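Local structure of CEL61B (Hypocrea jecorina, 2VTC) at residues F36-Y41 with L61-I66; G48-P51 with W56-E59; G104-P109 with H178-A183; Q147-Q152 with T237-P242. The protein is a copper-dependent lytic polysaccharide monooxygenase that oxidatively cleaves glycosidic bonds in cellulose and related polysaccharides. All coordinates share one frame; numbering follows the deposited sequence.

Interaction 1. Residues F36-Y41 with L61-I66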
loop_
_atom_site.group_PDB
_atom_site.type_symbol
_atom_site.label_atom_id
_atom_site.label_comp_id
_atom_site.label_asym_id
_atom_site.label_seq_id
_atom_site.Cartn_x
_atom_site.Cartn_y
_atom_site.Cartn_z
ATOM N N PHE A 36 -1.152 2.655 12.141
ATOM C CA PHE A 36 -2.454 2.340 12.703
ATOM C C PHE A 36 -2.498 0.856 13.056
ATOM O O PHE A 36 -2.171 -0.003 12.217
ATOM C CB PHE A 36 -3.602 2.685 11.746
ATOM C CG PHE A 36 -4.966 2.443 12.332
ATOM C CD1 PHE A 36 -5.575 3.411 13.155
ATOM C CD2 PHE A 36 -5.649 1.258 12.090
ATOM C CE1 PHE A 36 -6.843 3.189 13.689
ATOM C CE2 PHE A 36 -6.918 1.025 12.629
ATOM C CZ PHE A 36 -7.510 2.007 13.448
ATOM N N ILE A 37 -2.900 0.558 14.284
ATOM C CA ILE A 37 -3.083 -0.832 14.715
ATOM C C ILE A 37 -4.535 -1.127 15.081
ATOM O O ILE A 37 -5.298 -0.238 15.461
ATOM C CB ILE A 37 -2.130 -1.198 15.884
ATOM C CG1 ILE A 37 -2.448 -0.351 17.130
ATOM C CG2 ILE A 37 -0.684 -1.044 15.445
ATOM C CD1 ILE A 37 -1.547 -0.627 18.345
ATOM N N LEU A 38 -4.919 -2.391 14.981
ATOM C CA LEU A 38 -6.293 -2.790 15.246
ATOM C C LEU A 38 -6.816 -2.409 16.654
ATOM O O LEU A 38 -8.013 -2.146 16.811
ATOM C CB LEU A 38 -6.447 -4.297 15.007
ATOM C CG LEU A 38 -7.869 -4.850 14.916
ATOM C CD1 LEU A 38 -8.703 -4.151 13.842
ATOM C CD2 LEU A 38 -7.793 -6.373 14.677
ATOM N N ASP A 39 -5.930 -2.390 17.652
ATOM C CA ASP A 39 -6.288 -1.973 19.023
ATOM C C ASP A 39 -6.931 -0.584 19.086
ATOM O O ASP A 39 -7.850 -0.354 19.881
ATOM C CB ASP A 39 -5.073 -2.026 19.955
ATOM C CG ASP A 39 -4.727 -3.450 20.382
ATOM O OD1 ASP A 39 -5.534 -4.370 20.103
ATOM O OD2 ASP A 39 -3.647 -3.651 20.985
ATOM N N TYR A 40 -6.456 0.319 18.233
ATOM C CA TYR A 40 -7.000 1.678 18.142
ATOM C C TYR A 40 -8.450 1.718 17.658
ATOM O O TYR A 40 -9.215 2.607 18.055
ATOM C CB TYR A 40 -6.146 2.538 17.215
ATOM C CG TYR A 40 -4.690 2.713 17.596
ATOM C CD1 TYR A 40 -4.211 2.407 18.891
ATOM C CD2 TYR A 40 -3.786 3.235 16.674
ATOM C CE1 TYR A 40 -2.863 2.585 19.213
ATOM C CE2 TYR A 40 -2.457 3.412 16.980
ATOM C CZ TYR A 40 -1.991 3.097 18.252
ATOM O OH TYR A 40 -0.658 3.282 18.537
ATOM N N TYR A 41 -8.834 0.786 16.784
ATOM C CA TYR A 41 -10.222 0.709 16.350
ATOM C C TYR A 41 -11.121 0.448 17.551
ATOM O O TYR A 41 -12.203 1.024 17.666
ATOM C CB TYR A 41 -10.448 -0.367 15.272
ATOM C CG TYR A 41 -11.913 -0.664 15.060
ATOM C CD1 TYR A 41 -12.669 0.082 14.159
ATOM C CD2 TYR A 41 -12.566 -1.664 15.798
ATOM C CE1 TYR A 41 -14.010 -0.158 13.982
ATOM C CE2 TYR A 41 -13.930 -1.916 15.623
ATOM C CZ TYR A 41 -14.644 -1.159 14.720
ATOM O OH TYR A 41 -15.988 -1.387 14.512
ATOM N N LEU A 61 -11.670 -5.753 10.511
ATOM C CA LEU A 61 -11.347 -6.183 11.881
ATOM C C LEU A 61 -10.509 -7.484 11.981
ATOM O O LEU A 61 -10.058 -7.888 13.063
ATOM C CB LEU A 61 -12.639 -6.241 12.724
ATOM C CG LEU A 61 -13.570 -5.014 12.676
ATOM C CD1 LEU A 61 -14.604 -5.063 13.799
ATOM C CD2 LEU A 61 -12.776 -3.732 12.798
ATOM N N ASP A 62 -10.237 -8.073 10.825
ATOM C CA ASP A 62 -9.480 -9.320 10.708
ATOM C C ASP A 62 -8.133 -9.082 10.043
ATOM O O ASP A 62 -7.305 -10.003 9.893
ATOM C CB ASP A 62 -10.263 -10.268 9.817
ATOM C CG ASP A 62 -11.691 -10.432 10.266
ATOM O OD1 ASP A 62 -11.904 -10.773 11.451
ATOM O OD2 ASP A 62 -12.594 -10.240 9.424
ATOM N N LEU A 63 -7.931 -7.846 9.598
ATOM C CA LEU A 63 -6.772 -7.494 8.797
ATOM C C LEU A 63 -6.843 -8.200 7.429
ATOM O O LEU A 63 -5.814 -8.605 6.871
ATOM C CB LEU A 63 -5.469 -7.775 9.567
ATOM C CG LEU A 63 -5.376 -7.265 11.014
ATOM C CD1 LEU A 63 -3.998 -7.511 11.585
ATOM C CD2 LEU A 63 -5.708 -5.752 11.105
ATOM N N GLY A 64 -8.066 -8.288 6.910
ATOM C CA GLY A 64 -8.415 -8.897 5.610
ATOM C C GLY A 64 -8.143 -8.013 4.404
ATOM O O GLY A 64 -7.256 -7.162 4.448
ATOM N N PHE A 65 -8.909 -8.242 3.339
ATOM C CA PHE A 65 -8.578 -7.735 2.003
ATOM C C PHE A 65 -9.764 -7.097 1.266
ATOM O O PHE A 65 -10.934 -7.224 1.690
ATOM C CB PHE A 65 -7.966 -8.885 1.157
ATOM C CG PHE A 65 -8.861 -10.102 1.054
ATOM C CD1 PHE A 65 -9.830 -10.189 0.065
ATOM C CD2 PHE A 65 -8.733 -11.144 1.968
ATOM C CE1 PHE A 65 -10.686 -11.299 -0.020
ATOM C CE2 PHE A 65 -9.571 -12.259 1.880
ATOM C CZ PHE A 65 -10.525 -12.329 0.898
ATOM N N ILE A 66 -9.456 -6.390 0.172
ATOM C CA ILE A 66 -10.426 -5.822 -0.760
ATOM C C ILE A 66 -10.392 -6.711 -1.995
ATOM O O ILE A 66 -9.295 -7.097 -2.418
ATOM C CB ILE A 66 -10.033 -4.333 -1.131
ATOM C CG1 ILE A 66 -9.850 -3.495 0.148
ATOM C CG2 ILE A 66 -11.009 -3.694 -2.100
ATOM C CD1 ILE A 66 -11.055 -3.483 1.071
#
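L61 lies across the ring of Y41, the two side chains meeting at about a right angle. Its CD2 methyl sits over the centre of the ring in a CH-pi contact, 3.5 Å from CD2 to the centroid of Y41. The methyl stands only 11° off the ring normal, so it meets the whole face. The other branch, CD1, leans toward the phenol end, with L61 CD1 4.0 Å from Y41 OH. Y41 offers this face because its CG is anti to the backbone N (chi1 167°), which swings the ring toward 61-66.

L38, one helical turn earlier, covers the backbone of L61. Its CD2 comes within 3.2 Å of L61 O, and its CD1 packs near L61 CA. The same CD2 methyl meets L63 CD2 at 4.2 Å. The contact is therefore apolar on both sides, apart from the carbonyl that L38 covers.

L63 also lies close to H20 of the copper site, about 5 Å between side chains. The contact seats the first turn of helix 38-47 against the long loop that leads to helix 75-78. Strand 22-28 lies beside both segments, with Q22 touching L38 and L63.

Interaction 2. Residues G48-P51 with W56-E59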
loop_
_atom_site.group_PDB
_atom_site.type_symbol
_atom_site.label_atom_id
_atom_site.label_comp_id
_atom_site.label_asym_id
_atom_site.label_seq_id
_atom_site.Cartn_x
_atom_site.Cartn_y
_atom_site.Cartn_z
ATOM N N GLY A 48 -14.327 6.691 22.008
ATOM C CA GLY A 48 -14.590 7.728 21.008
ATOM C C GLY A 48 -13.328 8.371 20.452
ATOM O O GLY A 48 -13.394 9.140 19.497
ATOM N N HIS A 49 -12.185 8.048 21.049
ATOM C CA HIS A 49 -10.886 8.600 20.633
ATOM C C HIS A 49 -9.795 7.512 20.594
ATOM O O HIS A 49 -9.970 6.429 21.170
ATOM C CB HIS A 49 -10.463 9.752 21.570
ATOM C CG HIS A 49 -11.578 10.690 21.920
ATOM N ND1 HIS A 49 -12.512 10.400 22.894
ATOM C CD2 HIS A 49 -11.923 11.903 21.419
ATOM C CE1 HIS A 49 -13.382 11.393 22.980
ATOM N NE2 HIS A 49 -13.047 12.319 22.098
ATOM N N PHE A 50 -8.684 7.797 19.909
ATOM C CA PHE A 50 -7.509 6.905 19.867
ATOM C C PHE A 50 -6.267 7.733 19.520
ATOM O O PHE A 50 -6.420 8.883 19.097
ATOM C CB PHE A 50 -7.718 5.749 18.864
ATOM C CG PHE A 50 -7.801 6.193 17.430
ATOM C CD1 PHE A 50 -6.665 6.160 16.615
ATOM C CD2 PHE A 50 -9.009 6.621 16.888
ATOM C CE1 PHE A 50 -6.736 6.563 15.279
ATOM C CE2 PHE A 50 -9.092 7.034 15.552
ATOM C CZ PHE A 50 -7.946 7.001 14.748
ATOM N N PRO A 51 -5.042 7.179 19.722
ATOM C CA PRO A 51 -3.798 7.919 19.478
ATOM C C PRO A 51 -3.692 8.491 18.074
ATOM O O PRO A 51 -4.139 7.863 17.104
ATOM C CB PRO A 51 -2.710 6.862 19.703
ATOM C CG PRO A 51 -3.312 5.952 20.694
ATOM C CD PRO A 51 -4.738 5.828 20.236
ATOM N N TRP A 56 -3.404 5.397 8.274
ATOM C CA TRP A 56 -4.838 5.629 8.142
ATOM C C TRP A 56 -5.670 4.710 9.042
ATOM O O TRP A 56 -5.366 3.519 9.207
ATOM C CB TRP A 56 -5.279 5.511 6.680
ATOM C CG TRP A 56 -4.905 6.708 5.827
ATOM C CD1 TRP A 56 -3.730 7.390 5.841
ATOM C CD2 TRP A 56 -5.725 7.325 4.815
ATOM N NE1 TRP A 56 -3.757 8.427 4.898
ATOM C CE2 TRP A 56 -4.974 8.406 4.271
ATOM C CE3 TRP A 56 -7.031 7.092 4.334
ATOM C CZ2 TRP A 56 -5.479 9.244 3.268
ATOM C CZ3 TRP A 56 -7.543 7.939 3.322
ATOM C CH2 TRP A 56 -6.748 8.997 2.797
ATOM N N TYR A 57 -6.729 5.263 9.620
ATOM C CA TYR A 57 -7.768 4.448 10.238
ATOM C C TYR A 57 -8.474 3.566 9.188
ATOM O O TYR A 57 -8.775 4.006 8.063
ATOM C CB TYR A 57 -8.754 5.403 10.935
ATOM C CG TYR A 57 -10.015 4.795 11.502
ATOM C CD1 TYR A 57 -10.081 4.433 12.854
ATOM C CD2 TYR A 57 -11.159 4.623 10.707
ATOM C CE1 TYR A 57 -11.255 3.898 13.385
ATOM C CE2 TYR A 57 -12.337 4.104 11.234
ATOM C CZ TYR A 57 -12.364 3.730 12.572
ATOM O OH TYR A 57 -13.509 3.196 13.086
ATOM N N ALA A 58 -8.740 2.308 9.542
ATOM C CA ALA A 58 -9.492 1.405 8.679
ATOM C C ALA A 58 -10.277 0.382 9.505
ATOM O O ALA A 58 -9.930 0.125 10.647
ATOM C CB ALA A 58 -8.554 0.709 7.663
ATOM N N GLU A 59 -11.335 -0.182 8.937
ATOM C CA GLU A 59 -12.267 -0.969 9.746
ATOM C C GLU A 59 -12.389 -2.433 9.337
ATOM O O GLU A 59 -13.454 -3.027 9.540
ATOM C CB GLU A 59 -13.670 -0.325 9.721
ATOM C CG GLU A 59 -13.706 1.095 10.300
ATOM C CD GLU A 59 -15.104 1.638 10.513
ATOM O OE1 GLU A 59 -16.059 1.200 9.844
ATOM O OE2 GLU A 59 -15.237 2.543 11.351
#
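F50 brings CZ and CE2 up to one ring atom of Y57, CD1. F50 CZ is 3.8 Å from Y57 CD1, and F50 CE2 is almost as near to the same atom. The planes are 30° apart, but the rings are slid past each other and barely overlap. Their centroids are 5.7 Å apart. The approach is oblique for both rings, so this is a glancing aromatic contact.

The side chains reach each other across backbones that stay well separated. The CG of F50 lies between the backbone N and the carbonyl carbon (chi1 66°), which carries the ring toward Y57. Y57 has its CG anti to the backbone N and extends back toward F50.

The far end of Y57 is tied within its own segment. Its OH donates a short hydrogen bond of 2.5 Å to E59 OE2. The carboxylate oxygen lies in the plane of the phenol ring and receives the bond on its anti lone pair. E59 OE1 is held in turn by N81.

Further out, F36 meets the Y57 ring and Y40 packs on F50, so helix 38-47 and the residues leading into it back the pair. The chemistry is split along Y57. Its ring makes weak dispersion contacts, while its hydroxyl is fixed by a directed bond to a carboxylate, which probably limits movement of the ring.

Interaction 3. Residues G104-P109 with H178-A183. With NI (nickel (II) ion), chain E.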
loop_
_atom_site.group_PDB
_atom_site.type_symbol
_atom_site.label_atom_id
_atom_site.label_comp_id
_atom_site.label_asym_id
_atom_site.label_seq_id
_atom_site.Cartn_x
_atom_site.Cartn_y
_atom_site.Cartn_z
ATOM N N GLY A 104 1.518 -10.908 13.058
ATOM C CA GLY A 104 2.065 -12.240 12.773
ATOM C C GLY A 104 2.838 -12.292 11.464
ATOM O O GLY A 104 2.817 -11.350 10.677
ATOM N N VAL A 105 3.541 -13.403 11.243
ATOM C CA VAL A 105 4.232 -13.656 9.975
ATOM C C VAL A 105 3.249 -13.586 8.797
ATOM O O VAL A 105 2.136 -14.116 8.871
ATOM C CB VAL A 105 4.975 -15.030 10.007
ATOM C CG1 VAL A 105 5.754 -15.257 8.716
ATOM C CG2 VAL A 105 5.937 -15.067 11.198
ATOM N N TRP A 106 3.641 -12.899 7.723
ATOM C CA TRP A 106 2.780 -12.813 6.540
ATOM C C TRP A 106 2.461 -14.212 5.939
ATOM O O TRP A 106 3.387 -14.962 5.616
ATOM C CB TRP A 106 3.370 -11.858 5.486
ATOM C CG TRP A 106 2.501 -11.679 4.265
ATOM C CD1 TRP A 106 2.774 -12.123 2.999
ATOM C CD2 TRP A 106 1.237 -11.003 4.185
ATOM N NE1 TRP A 106 1.765 -11.784 2.147
ATOM C CE2 TRP A 106 0.802 -11.095 2.842
ATOM C CE3 TRP A 106 0.433 -10.323 5.117
ATOM C CZ2 TRP A 106 -0.411 -10.534 2.394
ATOM C CZ3 TRP A 106 -0.785 -9.777 4.668
ATOM C CH2 TRP A 106 -1.191 -9.887 3.327
ATOM N N PRO A 107 1.160 -14.568 5.840
ATOM C CA PRO A 107 0.674 -15.903 5.384
ATOM C C PRO A 107 0.892 -16.415 3.940
ATOM O O PRO A 107 0.436 -17.518 3.641
ATOM C CB PRO A 107 -0.768 -15.969 5.868
ATOM C CG PRO A 107 -1.181 -14.545 5.944
ATOM C CD PRO A 107 0.035 -13.723 6.285
ATOM N N HIS A 108 1.352 -15.615 2.977
ATOM C CA HIS A 108 0.726 -15.466 1.648
ATOM C C HIS A 108 1.978 -15.348 0.762
ATOM O O HIS A 108 2.497 -14.253 0.556
ATOM C CB HIS A 108 -0.210 -14.287 1.416
ATOM C CG HIS A 108 -1.555 -14.459 2.042
ATOM N ND1 HIS A 108 -2.203 -15.678 2.113
ATOM C CD2 HIS A 108 -2.369 -13.559 2.639
ATOM C CE1 HIS A 108 -3.356 -15.519 2.737
ATOM N NE2 HIS A 108 -3.484 -14.243 3.058
ATOM N N PRO A 109 2.545 -16.497 0.320
ATOM C CA PRO A 109 3.825 -16.459 -0.399
ATOM C C PRO A 109 3.714 -16.173 -1.902
ATOM O O PRO A 109 4.751 -15.976 -2.555
ATOM C CB PRO A 109 4.374 -17.882 -0.174
ATOM C CG PRO A 109 3.152 -18.725 -0.194
ATOM C CD PRO A 109 2.085 -17.886 0.540
ATOM N N HIS A 178 0.751 1.462 0.069
ATOM C CA HIS A 178 1.599 0.268 -0.024
ATOM C C HIS A 178 0.680 -0.961 -0.078
ATOM O O HIS A 178 -0.206 -1.098 0.788
ATOM C CB HIS A 178 2.509 0.229 1.208
ATOM C CG HIS A 178 3.389 -0.987 1.285
ATOM N ND1 HIS A 178 4.297 -1.323 0.299
ATOM C CD2 HIS A 178 3.514 -1.928 2.252
ATOM C CE1 HIS A 178 4.928 -2.437 0.650
ATOM N NE2 HIS A 178 4.471 -2.823 1.827
ATOM N N GLU A 179 0.860 -1.850 -1.075
ATOM C CA GLU A 179 -0.165 -2.864 -1.326
ATOM C C GLU A 179 0.382 -4.238 -1.693
ATOM O O GLU A 179 1.206 -4.349 -2.584
ATOM C CB GLU A 179 -1.087 -2.385 -2.435
ATOM C CG GLU A 179 -2.275 -3.314 -2.751
ATOM C CD GLU A 179 -3.136 -2.726 -3.844
ATOM O OE1 GLU A 179 -2.575 -2.088 -4.788
ATOM O OE2 GLU A 179 -4.396 -2.879 -3.782
ATOM N N LEU A 180 -0.126 -5.268 -1.022
ATOM C CA LEU A 180 0.208 -6.655 -1.359
ATOM C C LEU A 180 -0.966 -7.229 -2.114
ATOM O O LEU A 180 -2.124 -7.101 -1.688
ATOM C CB LEU A 180 0.462 -7.488 -0.089
ATOM C CG LEU A 180 1.378 -6.882 0.973
ATOM C CD1 LEU A 180 1.538 -7.802 2.190
ATOM C CD2 LEU A 180 2.715 -6.508 0.448
ATOM N N LEU A 181 -0.688 -7.867 -3.251
ATOM C CA LEU A 181 -1.764 -8.512 -4.005
ATOM C C LEU A 181 -1.552 -10.024 -3.890
ATOM O O LEU A 181 -0.815 -10.606 -4.703
ATOM C CB LEU A 181 -1.761 -8.100 -5.470
ATOM C CG LEU A 181 -2.153 -6.625 -5.745
ATOM C CD1 LEU A 181 -0.918 -5.752 -5.568
ATOM C CD2 LEU A 181 -2.700 -6.503 -7.141
ATOM N N ALA A 182 -2.166 -10.636 -2.874
ATOM C CA ALA A 182 -1.973 -12.086 -2.600
ATOM C C ALA A 182 -2.751 -12.895 -3.632
ATOM O O ALA A 182 -3.988 -12.769 -3.804
ATOM C CB ALA A 182 -2.384 -12.431 -1.146
ATOM N N ALA A 183 -1.997 -13.749 -4.345
ATOM C CA ALA A 183 -2.467 -14.343 -5.577
ATOM C C ALA A 183 -2.748 -15.861 -5.514
ATOM O O ALA A 183 -3.022 -16.448 -6.547
ATOM C CB ALA A 183 -1.463 -14.039 -6.725
HETATM NI NI NI E . -4.747 -13.268 4.358
HETATM O O HOH W 1 -4.829 -14.932 5.715
HETATM O O HOH W 2 -5.671 -13.543 3.624
#
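W106 lays its indole over L180, a leucine of strand 172-182. From CB the side chain runs with CG anti to the backbone N (chi1 -178°), and this sends the indole toward the strand. CD2, at the ring fusion, is 3.8 Å from L180 CD1. NE1, on the five-membered ring, donates a hydrogen bond to Q151 of helix 150-156, so this buried N-H has a partner. CE2 and CZ2 are closest to the leucine methyl, with W106 CZ2 3.4 Å from L180 CD1. The methyl makes a CH-pi contact over the six-membered ring, 15° off its normal. CZ2 also comes within 4.5 Å of A182 CB. At the tip, W106 CH2 is 3.6 Å from L180 CD1.

The opposite face of the indole is covered by P107 CD and H108 CD2. The ring is thus clamped between the strand and its own loop. This loop, between strands 96-102 and 113-119, carries one histidine of the AA9 histidine brace. The brace binds copper in the enzyme, and here it holds nickel. H108 NE2 binds the nickel at 2.1 Å, with the backbone N of H20 and Y195 OH among the other ligands.

W106 CZ2 lies in the plane of the H108 imidazole, at its edge. P107 CG covers one face of that ring, 3.6 Å above its plane. A182 CB rests against the base of H108, 3.8 Å from H108 CB. H184, which by similarity binds O2, stacks on the imidazole. W106 also meets the metal ligand Y195 edge-to-face.

Interaction 4. Residues Q147-Q152 with T237-P242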
loop_
_atom_site.group_PDB
_atom_site.type_symbol
_atom_site.label_atom_id
_atom_site.label_comp_id
_atom_site.label_asym_id
_atom_site.label_seq_id
_atom_site.Cartn_x
_atom_site.Cartn_y
_atom_site.Cartn_z
ATOM N N GLN A 147 11.233 -18.718 -9.686
ATOM C CA GLN A 147 9.762 -18.812 -9.502
ATOM C C GLN A 147 9.276 -18.334 -8.116
ATOM O O GLN A 147 8.172 -18.697 -7.667
ATOM C CB GLN A 147 9.224 -20.219 -9.854
ATOM C CG GLN A 147 9.448 -20.621 -11.313
ATOM C CD GLN A 147 8.576 -19.875 -12.312
ATOM O OE1 GLN A 147 7.350 -19.991 -12.293
ATOM N NE2 GLN A 147 9.210 -19.137 -13.228
ATOM N N VAL A 148 10.087 -17.496 -7.475
ATOM C CA VAL A 148 9.783 -16.954 -6.145
ATOM C C VAL A 148 9.225 -15.536 -6.246
ATOM O O VAL A 148 9.813 -14.668 -6.893
ATOM C CB VAL A 148 11.016 -16.956 -5.206
ATOM C CG1 VAL A 148 10.678 -16.358 -3.854
ATOM C CG2 VAL A 148 11.478 -18.384 -4.970
ATOM N N TRP A 149 8.080 -15.338 -5.594
ATOM C CA TRP A 149 7.382 -14.031 -5.596
ATOM C C TRP A 149 7.908 -13.038 -4.566
ATOM O O TRP A 149 8.454 -13.404 -3.514
ATOM C CB TRP A 149 5.896 -14.257 -5.321
ATOM C CG TRP A 149 5.156 -14.863 -6.434
ATOM C CD1 TRP A 149 4.870 -16.206 -6.611
ATOM C CD2 TRP A 149 4.569 -14.181 -7.542
ATOM N NE1 TRP A 149 4.149 -16.381 -7.770
ATOM C CE2 TRP A 149 3.949 -15.157 -8.364
ATOM C CE3 TRP A 149 4.524 -12.831 -7.937
ATOM C CZ2 TRP A 149 3.297 -14.830 -9.561
ATOM C CZ3 TRP A 149 3.853 -12.504 -9.121
ATOM C CH2 TRP A 149 3.230 -13.488 -9.904
ATOM N N ALA A 150 7.697 -11.753 -4.861
ATOM C CA ALA A 150 8.000 -10.685 -3.906
ATOM C C ALA A 150 7.430 -10.961 -2.509
ATOM O O ALA A 150 8.088 -10.675 -1.511
ATOM C CB ALA A 150 7.488 -9.332 -4.443
ATOM N N GLN A 151 6.220 -11.519 -2.433
ATOM C CA GLN A 151 5.615 -11.777 -1.106
ATOM C C GLN A 151 6.355 -12.845 -0.282
ATOM O O GLN A 151 6.409 -12.764 0.946
ATOM C CB GLN A 151 4.123 -12.048 -1.228
ATOM C CG GLN A 151 3.308 -10.724 -1.351
ATOM C CD GLN A 151 1.841 -10.948 -1.559
ATOM O OE1 GLN A 151 1.170 -11.553 -0.727
ATOM N NE2 GLN A 151 1.313 -10.453 -2.680
ATOM N N GLN A 152 6.957 -13.823 -0.964
ATOM C CA GLN A 152 7.861 -14.759 -0.276
ATOM C C GLN A 152 9.101 -14.029 0.257
ATOM O O GLN A 152 9.540 -14.269 1.392
ATOM C CB GLN A 152 8.218 -15.949 -1.191
ATOM C CG GLN A 152 9.152 -16.998 -0.557
ATOM C CD GLN A 152 8.613 -17.605 0.727
ATOM O OE1 GLN A 152 9.193 -17.425 1.793
ATOM N NE2 GLN A 152 7.515 -18.332 0.630
ATOM N N THR A 237 6.619 -17.707 -17.190
ATOM C CA THR A 237 7.756 -17.141 -17.917
ATOM C C THR A 237 7.586 -15.662 -18.222
ATOM O O THR A 237 8.560 -14.968 -18.544
ATOM C CB THR A 237 8.031 -17.911 -19.226
ATOM O OG1 THR A 237 6.844 -17.939 -20.026
ATOM C CG2 THR A 237 8.445 -19.334 -18.903
ATOM N N SER A 238 6.346 -15.186 -18.104
ATOM C CA SER A 238 6.009 -13.793 -18.340
ATOM C C SER A 238 4.842 -13.395 -17.424
ATOM O O SER A 238 3.830 -14.082 -17.383
ATOM C CB SER A 238 5.610 -13.620 -19.801
ATOM O OG SER A 238 5.408 -12.270 -20.119
ATOM N N TYR A 239 5.009 -12.297 -16.686
ATOM C CA TYR A 239 3.947 -11.799 -15.794
ATOM C C TYR A 239 3.808 -10.278 -15.915
ATOM O O TYR A 239 4.799 -9.553 -15.835
ATOM C CB TYR A 239 4.236 -12.193 -14.343
ATOM C CG TYR A 239 3.203 -11.697 -13.341
ATOM C CD1 TYR A 239 1.921 -12.266 -13.295
ATOM C CD2 TYR A 239 3.505 -10.656 -12.456
ATOM C CE1 TYR A 239 0.959 -11.809 -12.381
ATOM C CE2 TYR A 239 2.558 -10.186 -11.550
ATOM C CZ TYR A 239 1.293 -10.773 -11.515
ATOM O OH TYR A 239 0.346 -10.317 -10.623
ATOM N N THR A 240 2.576 -9.799 -16.089
ATOM C CA THR A 240 2.311 -8.356 -16.178
ATOM C C THR A 240 1.856 -7.890 -14.791
ATOM O O THR A 240 0.739 -8.188 -14.361
ATOM C CB THR A 240 1.208 -8.059 -17.207
ATOM O OG1 THR A 240 1.583 -8.571 -18.497
ATOM C CG2 THR A 240 0.950 -6.537 -17.323
ATOM N N ILE A 241 2.728 -7.179 -14.090
ATOM C CA ILE A 241 2.395 -6.653 -12.774
ATOM C C ILE A 241 1.220 -5.672 -12.943
ATOM O O ILE A 241 1.286 -4.781 -13.789
ATOM C CB ILE A 241 3.596 -5.969 -12.089
ATOM C CG1 ILE A 241 4.778 -6.948 -11.969
ATOM C CG2 ILE A 241 3.175 -5.453 -10.695
ATOM C CD1 ILE A 241 6.097 -6.303 -11.539
ATOM N N PRO A 242 0.137 -5.854 -12.168
ATOM C CA PRO A 242 -1.029 -4.967 -12.331
ATOM C C PRO A 242 -0.770 -3.475 -12.032
ATOM O O PRO A 242 0.210 -3.120 -11.363
ATOM C CB PRO A 242 -2.029 -5.515 -11.301
ATOM C CG PRO A 242 -1.637 -6.957 -11.102
ATOM C CD PRO A 242 -0.112 -6.897 -11.155
#
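W149 turns its CG anti to the carbonyl carbon (chi1 -72°), and Y239 turns its own anti to the backbone N (chi1 179°). These torsions send the two rings toward each other over a backbone gap of 11.0 Å between W149 CA and Y239 CA. They meet as a T-shaped pair. The planes stand at 90° and the six-membered ring of W149 presents its edge to the face of Y239.

The edge atoms are CZ3 and CH2. CH2 sits 3.5 Å above the plane of the Y239 ring, over its centre. CZ3 is shifted toward the rim, 3.6 Å from Y239 CE2. The outer end of the indole therefore points into the middle of the phenol face.

Y239 is fixed at its far end too, since its OH donates a hydrogen bond to the backbone O of G227. F230 meets its ring as well. W149 also packs on I142 of strand 133-143.

W149 occupies the N-cap position, directly before helix 150-156. The edge-to-face pair is a common form of aromatic packing. Here it fastens the long C-terminal loop of this AA9 domain to the start of that helix, beside the mixed beta-sheet.

Interactions 1 and 2 share the region around helix 38-47. Their centres are about 10 Å apart, and interaction 2 lies within the chain span bounded by 36-41 and 61-66. They touch where F36 and Y41 meet Y57. Interactions 3 and 4 come later, with alternating segments and centres about 13 Å apart. Both reach the mixed sheet. Q151 NE2 also approaches the backbone O of L181, probably as a hydrogen bond, tying helix 150-156 to interaction 3. Interactions 2 and 4 lie on opposite sides of the chain's centre, their centres about 34 Å apart. Interaction 3 supplies the metal ligand H108, and L63 of interaction 1 lies close by. Interactions 2 and 4 are further out.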